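Local coordinates for protein putative monooxygenase Rv0793 (Mycobacterium tuberculosis, PDB 1Y0H) that is a putative homodimeric monooxygenase that might take part in antibiotic biosynthesis or may scavenge reactive oxygen species, at residues A[6-12]-A[89-94]; A[12-18]-A[81-87]; A[25-29]-A[73-77]; A[37-43]-A[55-60]. All coordinates share one frame. Where two conformers were deposited one is given. Residues are numbered along the deposited sequence.

Contact 1. Residues A[6-12]-A[89-94]; sequences VAVIARF and VAVTVL
Strands 6-12 and 90-94 run antiparallel, their axes 4.5 Å apart at 163°. Val89 opens segment 89-94. Its t rotamer puts Val89 CG1 over the face of the Phe12 ring, 3.9 Å from the centroid, a CH-pi contact. Ala90 forms a hydrogen-bonded pair with Arg11: Ala90 N to Arg11 O is 3.0 Å and Arg11 N to Ala90 O is 2.8 Å. Val91 is the non-hydrogen-bonded partner of Ala10. Val91 CG1 lies 3.8 Å from Val8 CG1. Thr92 pairs with Ile9, with Thr92 N to Ile9 O 2.8 Å and Ile9 N to Thr92 O 2.9 Å. Val93 sits opposite Val8, CA to CA 4.5 Å. Leu94 closes the register on Ala7: Leu94 N to Ala7 O is 2.8 Å and Ala7 N to Leu94 O is 3.0 Å. Leu94 CD1 meets Ile9 CD1 at 3.6 Å. Ala7, Ile9 and Leu94 share a face that packs on the second subunit. This is the pairing of first and last strands in a ferredoxin-like antiparallel sheet.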
# COMPACT_ATOMS: atom_id res chain seq x y z
N VAL A 6 -6.40 5.42 -9.38
CA VAL A 6 -6.48 4.19 -8.62
C VAL A 6 -5.10 3.86 -8.10
O VAL A 6 -4.10 4.38 -8.61
CB VAL A 6 -7.04 2.98 -9.46
CG1 VAL A 6 -8.45 3.23 -9.92
CG2 VAL A 6 -6.11 2.61 -10.65
N ALA A 7 -5.06 3.02 -7.07
CA ALA A 7 -3.81 2.44 -6.60
C ALA A 7 -3.91 0.92 -6.55
O ALA A 7 -4.99 0.35 -6.59
CB ALA A 7 -3.41 3.02 -5.23
N VAL A 8 -2.77 0.24 -6.46
CA VAL A 8 -2.75 -1.20 -6.36
C VAL A 8 -1.68 -1.56 -5.34
O VAL A 8 -0.59 -0.97 -5.33
CB VAL A 8 -2.37 -1.88 -7.71
CG1 VAL A 8 -2.38 -3.41 -7.59
CG2 VAL A 8 -3.31 -1.44 -8.82
N ILE A 9 -2.02 -2.50 -4.46
CA ILE A 9 -1.01 -3.13 -3.61
C ILE A 9 -0.87 -4.55 -4.11
O ILE A 9 -1.86 -5.26 -4.26
CB ILE A 9 -1.42 -3.15 -2.12
CG1 ILE A 9 -1.55 -1.74 -1.58
CG2 ILE A 9 -0.40 -3.96 -1.27
CD1 ILE A 9 -2.24 -1.66 -0.20
N ALA A 10 0.37 -4.97 -4.36
CA ALA A 10 0.63 -6.36 -4.76
C ALA A 10 1.65 -6.92 -3.79
O ALA A 10 2.74 -6.35 -3.63
CB ALA A 10 1.15 -6.42 -6.18
N ARG A 11 1.29 -8.03 -3.16
CA ARG A 11 2.15 -8.69 -2.17
C ARG A 11 2.65 -10.02 -2.70
O ARG A 11 1.85 -10.83 -3.20
CB ARG A 11 1.40 -8.90 -0.85
CG ARG A 11 0.67 -7.66 -0.38
CD ARG A 11 0.12 -7.82 1.04
NE ARG A 11 0.93 -7.02 1.96
CZ ARG A 11 0.49 -5.99 2.67
NH1 ARG A 11 1.33 -5.34 3.44
NH2 ARG A 11 -0.79 -5.61 2.64
N PHE A 12 3.96 -10.24 -2.57
CA PHE A 12 4.62 -11.44 -3.11
C PHE A 12 5.30 -12.19 -1.99
O PHE A 12 6.06 -11.59 -1.22
CB PHE A 12 5.67 -11.08 -4.15
CG PHE A 12 5.17 -10.20 -5.26
CD1 PHE A 12 5.07 -8.82 -5.07
CD2 PHE A 12 4.81 -10.75 -6.48
CE1 PHE A 12 4.58 -8.00 -6.11
CE2 PHE A 12 4.35 -9.94 -7.52
CZ PHE A 12 4.22 -8.58 -7.33
N VAL A 89 0.23 -14.18 -6.09
CA VAL A 89 0.36 -12.76 -5.75
C VAL A 89 -0.96 -12.30 -5.16
O VAL A 89 -2.04 -12.63 -5.68
CB VAL A 89 0.71 -11.88 -6.99
CG1 VAL A 89 0.93 -10.42 -6.58
CG2 VAL A 89 1.96 -12.39 -7.70
N ALA A 90 -0.88 -11.57 -4.06
CA ALA A 90 -2.05 -11.02 -3.40
C ALA A 90 -2.21 -9.57 -3.86
O ALA A 90 -1.39 -8.71 -3.51
CB ALA A 90 -1.90 -11.11 -1.90
N VAL A 91 -3.25 -9.33 -4.64
CA VAL A 91 -3.44 -8.04 -5.31
C VAL A 91 -4.70 -7.36 -4.82
O VAL A 91 -5.77 -7.96 -4.84
CB VAL A 91 -3.52 -8.20 -6.86
CG1 VAL A 91 -3.85 -6.87 -7.54
CG2 VAL A 91 -2.22 -8.76 -7.41
N THR A 92 -4.56 -6.12 -4.38
CA THR A 92 -5.72 -5.31 -4.00
C THR A 92 -5.76 -4.04 -4.82
O THR A 92 -4.80 -3.28 -4.85
CB THR A 92 -5.68 -4.96 -2.50
OG1 THR A 92 -5.57 -6.18 -1.75
CG2 THR A 92 -6.94 -4.22 -2.08
N VAL A 93 -6.90 -3.81 -5.47
CA VAL A 93 -7.09 -2.55 -6.18
C VAL A 93 -7.78 -1.57 -5.24
O VAL A 93 -8.73 -1.95 -4.54
CB VAL A 93 -7.88 -2.74 -7.49
CG1 VAL A 93 -8.19 -1.40 -8.17
CG2 VAL A 93 -7.11 -3.68 -8.42
N LEU A 94 -7.29 -0.33 -5.22
CA LEU A 94 -7.71 0.68 -4.25
C LEU A 94 -8.26 1.95 -4.90
O LEU A 94 -7.70 2.45 -5.88
CB LEU A 94 -6.54 1.06 -3.34
CG LEU A 94 -5.84 -0.06 -2.56
CD1 LEU A 94 -4.56 0.50 -1.94
CD2 LEU A 94 -6.76 -0.61 -1.48

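Contact 2. Residues A[12-18]-A[81-87]; sequences FMPRPDA and VGELLTR
Two irregular segments meet here through a single backbone bridge, Pro14 with Leu85, CA to CA 4.1 Å. Segment 81-87 holds a short 3-10 turn at 82-84. Segment 12-18 is extended as far as Arg15 and then turns, with Ala18 N bonded to Arg15 O at 2.8 Å. Met13 O accepts twice from Thr86: from N at 2.9 Å and, with Thr86 in the p rotamer, from OG1 at 3.1 Å. Arg15 N donates to Leu84 O at 3.0 Å. Arg15 NH1 reaches Glu83 O at 2.8 Å. The same NH1 donates to a water at 2.9 Å, and that water donates to Leu85 O at 2.8 Å. The rest of the guanidinium forms a bidentate salt bridge: Arg15 NE to Asp17 OD1 and Arg15 NH2 to Asp17 OD2, both 2.9 Å. A second water accepts from Met13 N at 2.8 Å and donates to Arg87 O at 2.9 Å. Apolar contacts complete the interface. Phe12 CD2 lies 3.9 Å from Val81 CG2, and Ala18 CB lies 3.9 Å from Leu84 CB. The contact joins the loop between the first strand and first helix to the loop before the last strand, at one end of the ferredoxin-like fold.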
# COMPACT_ATOMS: atom_id res chain seq x y z
N PHE A 12 3.96 -10.24 -2.57
CA PHE A 12 4.62 -11.44 -3.11
C PHE A 12 5.30 -12.19 -1.99
O PHE A 12 6.06 -11.59 -1.22
CB PHE A 12 5.67 -11.08 -4.15
CG PHE A 12 5.17 -10.20 -5.26
CD1 PHE A 12 5.07 -8.82 -5.07
CD2 PHE A 12 4.81 -10.75 -6.48
CE1 PHE A 12 4.58 -8.00 -6.11
CE2 PHE A 12 4.35 -9.94 -7.52
CZ PHE A 12 4.22 -8.58 -7.33
N MET A 13 5.06 -13.49 -1.92
CA MET A 13 5.66 -14.31 -0.88
C MET A 13 6.55 -15.37 -1.54
O MET A 13 6.12 -16.49 -1.81
CB MET A 13 4.57 -14.91 0.03
CG MET A 13 3.80 -13.89 0.87
SD MET A 13 2.58 -12.92 -0.09
CE MET A 13 1.54 -12.22 1.20
N PRO A 14 7.82 -15.01 -1.83
CA PRO A 14 8.69 -15.94 -2.53
C PRO A 14 9.09 -17.12 -1.68
O PRO A 14 9.13 -17.03 -0.45
CB PRO A 14 9.94 -15.10 -2.84
CG PRO A 14 9.96 -14.05 -1.80
CD PRO A 14 8.50 -13.73 -1.55
N ARG A 15 9.38 -18.24 -2.34
CA ARG A 15 10.13 -19.28 -1.68
C ARG A 15 11.50 -18.69 -1.35
O ARG A 15 12.00 -17.86 -2.11
CB ARG A 15 10.32 -20.49 -2.59
CG ARG A 15 9.05 -21.16 -3.05
CD ARG A 15 9.38 -22.55 -3.61
NE ARG A 15 10.57 -22.49 -4.47
CZ ARG A 15 10.53 -22.24 -5.77
NH1 ARG A 15 9.36 -22.03 -6.37
NH2 ARG A 15 11.65 -22.17 -6.48
N PRO A 16 12.09 -19.11 -0.22
CA PRO A 16 13.42 -18.60 0.14
C PRO A 16 14.43 -18.71 -0.99
O PRO A 16 15.16 -17.74 -1.26
CB PRO A 16 13.82 -19.48 1.34
CG PRO A 16 12.49 -19.83 1.98
CD PRO A 16 11.56 -20.03 0.80
N ASP A 17 14.44 -19.85 -1.69
CA ASP A 17 15.42 -20.05 -2.77
C ASP A 17 15.13 -19.17 -3.98
O ASP A 17 16.00 -18.99 -4.83
CB ASP A 17 15.48 -21.52 -3.21
CG ASP A 17 14.23 -21.97 -3.94
OD1 ASP A 17 13.20 -22.26 -3.28
OD2 ASP A 17 14.27 -22.06 -5.19
N ALA A 18 13.92 -18.64 -4.06
CA ALA A 18 13.50 -17.86 -5.23
C ALA A 18 13.53 -16.36 -4.99
O ALA A 18 13.17 -15.60 -5.88
CB ALA A 18 12.09 -18.28 -5.65
N VAL A 81 5.88 -15.16 -12.71
CA VAL A 81 5.91 -14.85 -11.28
C VAL A 81 5.46 -15.99 -10.36
O VAL A 81 6.11 -16.25 -9.33
CB VAL A 81 5.16 -13.53 -10.95
CG1 VAL A 81 3.68 -13.63 -11.30
CG2 VAL A 81 5.39 -13.15 -9.49
N GLY A 82 4.38 -16.67 -10.73
CA GLY A 82 3.76 -17.66 -9.86
C GLY A 82 4.68 -18.78 -9.43
O GLY A 82 4.59 -19.30 -8.31
N GLU A 83 5.57 -19.14 -10.35
CA GLU A 83 6.51 -20.24 -10.20
C GLU A 83 7.58 -19.96 -9.14
O GLU A 83 8.33 -20.87 -8.75
CB GLU A 83 7.15 -20.53 -11.55
CG GLU A 83 6.17 -21.10 -12.62
CD GLU A 83 5.06 -20.14 -13.11
OE1 GLU A 83 5.17 -18.90 -12.97
OE2 GLU A 83 4.06 -20.65 -13.66
N LEU A 84 7.67 -18.71 -8.68
CA LEU A 84 8.66 -18.31 -7.67
C LEU A 84 8.09 -18.22 -6.26
O LEU A 84 8.82 -18.01 -5.30
CB LEU A 84 9.27 -16.95 -8.05
CG LEU A 84 9.89 -16.87 -9.45
CD1 LEU A 84 10.37 -15.48 -9.73
CD2 LEU A 84 11.06 -17.84 -9.52
N LEU A 85 6.77 -18.39 -6.15
CA LEU A 85 6.06 -18.02 -4.92
C LEU A 85 5.48 -19.21 -4.18
O LEU A 85 5.29 -20.29 -4.74
CB LEU A 85 4.93 -17.04 -5.24
CG LEU A 85 5.29 -15.85 -6.13
CD1 LEU A 85 4.05 -15.08 -6.52
CD2 LEU A 85 6.34 -14.94 -5.46
N THR A 86 5.23 -19.01 -2.89
CA THR A 86 4.60 -20.02 -2.05
C THR A 86 3.08 -19.99 -2.19
O THR A 86 2.39 -20.89 -1.74
CB THR A 86 4.89 -19.81 -0.56
OG1 THR A 86 4.43 -18.51 -0.16
CG2 THR A 86 6.38 -19.95 -0.26
N ARG A 87 2.59 -18.92 -2.80
CA ARG A 87 1.16 -18.70 -2.98
C ARG A 87 1.01 -17.63 -4.05
O ARG A 87 1.95 -16.89 -4.31
CB ARG A 87 0.54 -18.23 -1.66
CG ARG A 87 1.30 -17.03 -1.08
CD ARG A 87 0.84 -16.66 0.30
NE ARG A 87 -0.37 -15.86 0.24
CZ ARG A 87 -1.05 -15.45 1.30
NH1 ARG A 87 -0.64 -15.78 2.53
NH2 ARG A 87 -2.14 -14.72 1.13
O HOH W 1 2.71 -14.33 -3.25
O HOH W 2 6.62 -22.52 -5.65

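Contact 3. Residues A[25-29]-A[73-77]; sequences LLDAM and HYLNY. With ACT (acetate ion), chain D.
Two helices of the ferredoxin-like alpha+beta fold pack antiparallel here. The short segments make 173° between their N-to-C directions, with axes 10.1 Å apart. Mainly side chains bridge the gap, with Met29 also touching the backbone of 73-77. Leu25 faces Tyr77 (CA to CA 6.7 Å) and Met29 faces His73 (CA to CA 6.3 Å). Met29 is in the mmm rotamer, which folds its end across to helix 73-77. Met29 SD comes to 3.2 Å from His73 O and 3.6 Å from Tyr77 CB. It also lies 5.2 Å from the Tyr77 ring centroid, an oblique Met-aromatic contact. Met29 CE reaches Tyr74 CA at 3.7 Å. Tyr77 has chi1 of 143°, between wells, and its CA-to-CB bond is directed toward helix 25-29. Leu25, rotamer tp, brings CD2 to 3.9 Å from Tyr77 CD1. Leu26, rotamer mt, brings CD2 to 3.8 Å from Tyr77 CE1. Leu26 also packs on Phe12 and Leu44. His73 takes the p rotamer, and its NE2 is hydrogen-bonded to Glu36. Tyr74 is t, its CA-to-CB bond directed away from helix 25-29. An acetate, probably from the crystallisation liquor, lies beside both tyrosines. Its CH3 is 3.0 Å from Tyr77 OH, and its OXT accepts a 2.6 Å hydrogen bond from Tyr74 OH.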
# COMPACT_ATOMS: atom_id res chain seq x y z
N LEU A 25 12.89 -10.15 -11.22
CA LEU A 25 11.67 -10.09 -12.02
C LEU A 25 10.92 -8.78 -11.77
O LEU A 25 10.49 -8.11 -12.72
CB LEU A 25 10.77 -11.29 -11.70
CG LEU A 25 9.58 -11.46 -12.64
CD1 LEU A 25 10.04 -11.99 -14.00
CD2 LEU A 25 8.59 -12.42 -12.01
N LEU A 26 10.78 -8.42 -10.50
CA LEU A 26 10.09 -7.19 -10.16
C LEU A 26 10.92 -5.96 -10.54
O LEU A 26 10.37 -4.97 -11.02
CB LEU A 26 9.68 -7.19 -8.68
CG LEU A 26 8.75 -8.33 -8.25
CD1 LEU A 26 8.37 -8.15 -6.79
CD2 LEU A 26 7.50 -8.42 -9.12
N ASP A 27 12.24 -6.04 -10.38
CA ASP A 27 13.12 -4.93 -10.77
C ASP A 27 12.92 -4.53 -12.22
O ASP A 27 12.90 -3.34 -12.54
CB ASP A 27 14.60 -5.30 -10.59
CG ASP A 27 15.08 -5.21 -9.14
OD1 ASP A 27 14.42 -4.58 -8.29
OD2 ASP A 27 16.17 -5.77 -8.85
N ALA A 28 12.77 -5.53 -13.09
CA ALA A 28 12.65 -5.31 -14.53
C ALA A 28 11.36 -4.59 -14.92
O ALA A 28 11.23 -4.08 -16.02
CB ALA A 28 12.78 -6.62 -15.28
N MET A 29 10.40 -4.58 -14.00
CA MET A 29 9.11 -3.92 -14.22
C MET A 29 9.19 -2.43 -13.97
O MET A 29 8.36 -1.67 -14.46
CB MET A 29 8.05 -4.52 -13.30
CG MET A 29 7.60 -5.93 -13.70
SD MET A 29 6.61 -5.94 -15.21
CE MET A 29 5.09 -5.20 -14.63
N HIS A 73 5.78 -5.71 -20.75
CA HIS A 73 6.49 -5.99 -19.51
C HIS A 73 5.60 -6.71 -18.51
O HIS A 73 6.05 -7.66 -17.86
CB HIS A 73 7.18 -4.74 -18.92
CG HIS A 73 6.33 -3.51 -18.92
ND1 HIS A 73 6.02 -2.82 -20.07
CD2 HIS A 73 5.77 -2.82 -17.90
CE1 HIS A 73 5.27 -1.78 -19.77
NE2 HIS A 73 5.11 -1.75 -18.46
N TYR A 74 4.33 -6.31 -18.40
CA TYR A 74 3.42 -6.97 -17.47
C TYR A 74 3.19 -8.41 -17.89
O TYR A 74 3.22 -9.32 -17.07
CB TYR A 74 2.09 -6.24 -17.35
CG TYR A 74 1.12 -6.87 -16.36
CD1 TYR A 74 1.16 -6.52 -15.00
CD2 TYR A 74 0.21 -7.83 -16.77
CE1 TYR A 74 0.28 -7.09 -14.09
CE2 TYR A 74 -0.67 -8.41 -15.87
CZ TYR A 74 -0.63 -8.04 -14.53
OH TYR A 74 -1.50 -8.61 -13.64
N LEU A 75 2.97 -8.63 -19.18
CA LEU A 75 2.66 -9.98 -19.64
C LEU A 75 3.84 -10.94 -19.46
O LEU A 75 3.64 -12.12 -19.15
CB LEU A 75 2.17 -9.98 -21.09
CG LEU A 75 0.82 -9.28 -21.33
CD1 LEU A 75 0.49 -9.33 -22.81
CD2 LEU A 75 -0.34 -9.83 -20.49
N ASN A 76 5.06 -10.43 -19.63
CA ASN A 76 6.27 -11.22 -19.40
C ASN A 76 6.35 -11.61 -17.93
O ASN A 76 6.63 -12.77 -17.60
CB ASN A 76 7.52 -10.43 -19.80
CG ASN A 76 8.80 -11.19 -19.50
OD1 ASN A 76 9.04 -12.25 -20.06
ND2 ASN A 76 9.63 -10.64 -18.62
N TYR A 77 6.11 -10.64 -17.06
CA TYR A 77 6.11 -10.84 -15.62
C TYR A 77 5.04 -11.86 -15.20
O TYR A 77 5.31 -12.77 -14.42
CB TYR A 77 5.91 -9.49 -14.91
CG TYR A 77 5.05 -9.57 -13.67
CD1 TYR A 77 5.61 -9.87 -12.44
CD2 TYR A 77 3.67 -9.35 -13.74
CE1 TYR A 77 4.81 -9.97 -11.30
CE2 TYR A 77 2.87 -9.46 -12.61
CZ TYR A 77 3.45 -9.77 -11.40
OH TYR A 77 2.69 -9.86 -10.26
C ACT D . -0.51 -8.66 -10.64
O ACT D . 0.35 -7.90 -10.10
OXT ACT D . -1.55 -8.11 -11.09
CH3 ACT D . -0.30 -10.14 -10.73

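Contact 4. Residues A[37-43]-A[55-60]; sequences DGCRSYD and LFERYR. With ACT (acetate ion), chain C.
Tyr42 lays one ring face against Leu55, whose CD2 is 4.1 Å from the ring centroid in a CH-pi contact. Strands 41-43 and 55-59 are antiparallel at 176°, axes 4.6 Å apart. Asp43 pairs with Phe56: Asp43 N to Phe56 O is 2.9 Å and Phe56 N to Asp43 O is 3.0 Å. Tyr42 and Glu57 form a non-hydrogen-bonded pair, CA to CA 4.4 Å. Arg58 N donates to Ser41 O at 2.9 Å. Arg58 O then accepts from both Ser41 N at 3.1 Å and Arg40 N at 2.8 Å. This is a classic beta bulge, and it shifts the register by one before Cys39 meets Tyr59. Beyond it, Arg60 N bonds to Gly38 O at 2.8 Å. Ser41, in the p rotamer, accepts from Arg58 NH2 at its OG, 3.1 Å away. Arg58 also forms salt bridges to Glu99 of its own chain and to Asp43 of the second subunit. A water accepts from Ser41 OG at 2.6 Å and donates to Asp43 OD2 and Phe56 O, each at 2.9 Å. Tyr59 OH donates to Glu57 OE1 at 2.8 Å. Tyr42 OH donates a 2.8 Å hydrogen bond to acetate O; His68 also bonds the acetate. The whole is a bulged beta hairpin with one face in the dimer interface and the other beside an acetate, probably from the crystallisation liquor, that may mark a pocket.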
# COMPACT_ATOMS: atom_id res chain seq x y z
N ASP A 37 2.74 6.63 -19.41
CA ASP A 37 2.10 7.94 -19.32
C ASP A 37 1.16 8.02 -18.12
O ASP A 37 1.08 9.03 -17.43
CB ASP A 37 1.31 8.21 -20.61
CG ASP A 37 0.82 9.63 -20.71
OD1 ASP A 37 1.64 10.53 -21.03
OD2 ASP A 37 -0.39 9.86 -20.50
N GLY A 38 0.46 6.91 -17.87
CA GLY A 38 -0.56 6.86 -16.85
C GLY A 38 -0.12 6.39 -15.49
O GLY A 38 -0.95 6.27 -14.59
N CYS A 39 1.16 6.10 -15.31
CA CYS A 39 1.67 5.65 -14.03
C CYS A 39 2.16 6.84 -13.20
O CYS A 39 3.11 7.53 -13.61
CB CYS A 39 2.82 4.65 -14.21
SG CYS A 39 3.47 4.04 -12.61
N ARG A 40 1.49 7.10 -12.08
CA ARG A 40 1.92 8.15 -11.15
C ARG A 40 3.11 7.69 -10.30
O ARG A 40 4.07 8.43 -10.11
CB ARG A 40 0.77 8.61 -10.27
CG ARG A 40 1.25 9.42 -9.09
CD ARG A 40 0.11 9.93 -8.26
NE ARG A 40 0.59 10.46 -6.99
CZ ARG A 40 -0.17 11.11 -6.12
NH1 ARG A 40 -1.46 11.33 -6.39
NH2 ARG A 40 0.35 11.56 -4.99
N SER A 41 3.03 6.48 -9.76
CA SER A 41 4.17 5.91 -9.03
C SER A 41 4.15 4.38 -9.05
O SER A 41 3.12 3.77 -9.30
CB SER A 41 4.19 6.43 -7.58
OG SER A 41 3.05 6.04 -6.87
N TYR A 42 5.31 3.79 -8.80
CA TYR A 42 5.46 2.34 -8.79
C TYR A 42 6.70 2.08 -7.94
O TYR A 42 7.82 2.27 -8.40
CB TYR A 42 5.66 1.87 -10.23
CG TYR A 42 5.59 0.38 -10.48
CD1 TYR A 42 6.76 -0.38 -10.61
CD2 TYR A 42 4.36 -0.26 -10.66
CE1 TYR A 42 6.71 -1.75 -10.89
CE2 TYR A 42 4.31 -1.64 -10.94
CZ TYR A 42 5.49 -2.37 -11.05
OH TYR A 42 5.44 -3.70 -11.33
N ASP A 43 6.48 1.67 -6.70
CA ASP A 43 7.55 1.57 -5.70
C ASP A 43 7.61 0.18 -5.07
O ASP A 43 6.59 -0.40 -4.74
CB ASP A 43 7.37 2.65 -4.62
CG ASP A 43 7.45 4.05 -5.18
OD1 ASP A 43 8.37 4.31 -5.97
OD2 ASP A 43 6.60 4.89 -4.82
N LEU A 55 4.68 -4.28 -3.81
CA LEU A 55 4.62 -3.14 -4.74
C LEU A 55 3.47 -2.26 -4.34
O LEU A 55 2.37 -2.75 -4.08
CB LEU A 55 4.42 -3.59 -6.19
CG LEU A 55 5.66 -4.11 -6.93
CD1 LEU A 55 5.17 -4.83 -8.17
CD2 LEU A 55 6.62 -2.98 -7.31
N PHE A 56 3.73 -0.95 -4.26
CA PHE A 56 2.64 0.01 -4.21
C PHE A 56 2.65 0.78 -5.52
O PHE A 56 3.66 1.37 -5.89
CB PHE A 56 2.77 0.95 -3.01
CG PHE A 56 1.52 1.72 -2.74
CD1 PHE A 56 1.40 3.05 -3.13
CD2 PHE A 56 0.43 1.11 -2.14
CE1 PHE A 56 0.22 3.77 -2.90
CE2 PHE A 56 -0.76 1.81 -1.91
CZ PHE A 56 -0.86 3.14 -2.30
N GLU A 57 1.51 0.78 -6.20
CA GLU A 57 1.38 1.35 -7.54
C GLU A 57 0.25 2.35 -7.56
O GLU A 57 -0.79 2.13 -6.95
CB GLU A 57 1.05 0.24 -8.54
CG GLU A 57 1.82 -1.04 -8.33
CD GLU A 57 1.33 -2.20 -9.17
OE1 GLU A 57 0.67 -1.99 -10.23
OE2 GLU A 57 1.64 -3.35 -8.77
N ARG A 58 0.47 3.47 -8.25
CA ARG A 58 -0.57 4.48 -8.42
C ARG A 58 -0.69 4.83 -9.89
O ARG A 58 0.32 5.11 -10.53
CB ARG A 58 -0.19 5.75 -7.65
CG ARG A 58 -0.26 5.68 -6.14
CD ARG A 58 0.16 7.06 -5.62
NE ARG A 58 0.16 7.20 -4.17
CZ ARG A 58 1.24 7.10 -3.40
NH1 ARG A 58 1.13 7.25 -2.09
NH2 ARG A 58 2.42 6.85 -3.94
N TYR A 59 -1.93 4.86 -10.39
CA TYR A 59 -2.23 5.13 -11.79
C TYR A 59 -3.17 6.32 -11.87
O TYR A 59 -3.99 6.54 -10.99
CB TYR A 59 -2.83 3.89 -12.47
CG TYR A 59 -1.82 2.77 -12.46
CD1 TYR A 59 -0.81 2.70 -13.42
CD2 TYR A 59 -1.85 1.80 -11.45
CE1 TYR A 59 0.16 1.68 -13.38
CE2 TYR A 59 -0.88 0.78 -11.40
CZ TYR A 59 0.12 0.74 -12.37
OH TYR A 59 1.08 -0.25 -12.33
N ARG A 60 -3.04 7.07 -12.95
CA ARG A 60 -3.81 8.29 -13.13
C ARG A 60 -5.29 8.00 -13.37
O ARG A 60 -6.14 8.87 -13.17
CB ARG A 60 -3.21 9.14 -14.25
CG ARG A 60 -1.72 9.43 -14.01
CD ARG A 60 -1.18 10.67 -14.73
NE ARG A 60 -0.10 11.25 -13.93
CZ ARG A 60 1.18 10.85 -13.96
NH1 ARG A 60 1.57 9.88 -14.77
NH2 ARG A 60 2.06 11.45 -13.18
C ACT C . 2.58 -5.41 -11.16
O ACT C . 2.84 -4.43 -11.88
OXT ACT C . 1.45 -5.44 -10.60
CH3 ACT C . 3.59 -6.50 -10.96
O HOH W 3 3.80 4.16 -5.28

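Contacts 1 and 4 belong to one sheet. Strands 6-12 and 53-59 are neighbours in it: Val8 N lies 2.8 Å from Glu57 O, and Ala10 O lies 2.8 Å from Leu55 N. Both contacts also touch the second subunit. Contact 3 covers the sheet face that carries Tyr42, away from the second subunit, with Met29 CB 3.4 Å from Tyr42 OH of contact 4. Phe12, shared by contacts 1 and 2, is a junction: its CE2 is 3.2 Å from Tyr77 OH and its CE1 is 3.8 Å from Leu55 CD1. The two acetates lie between helix 73-77 and the sheet. They may mark a pocket, which in this putative monooxygenase could be the substrate site. Contact 2 lies about 23 Å from contact 4, centre to centre.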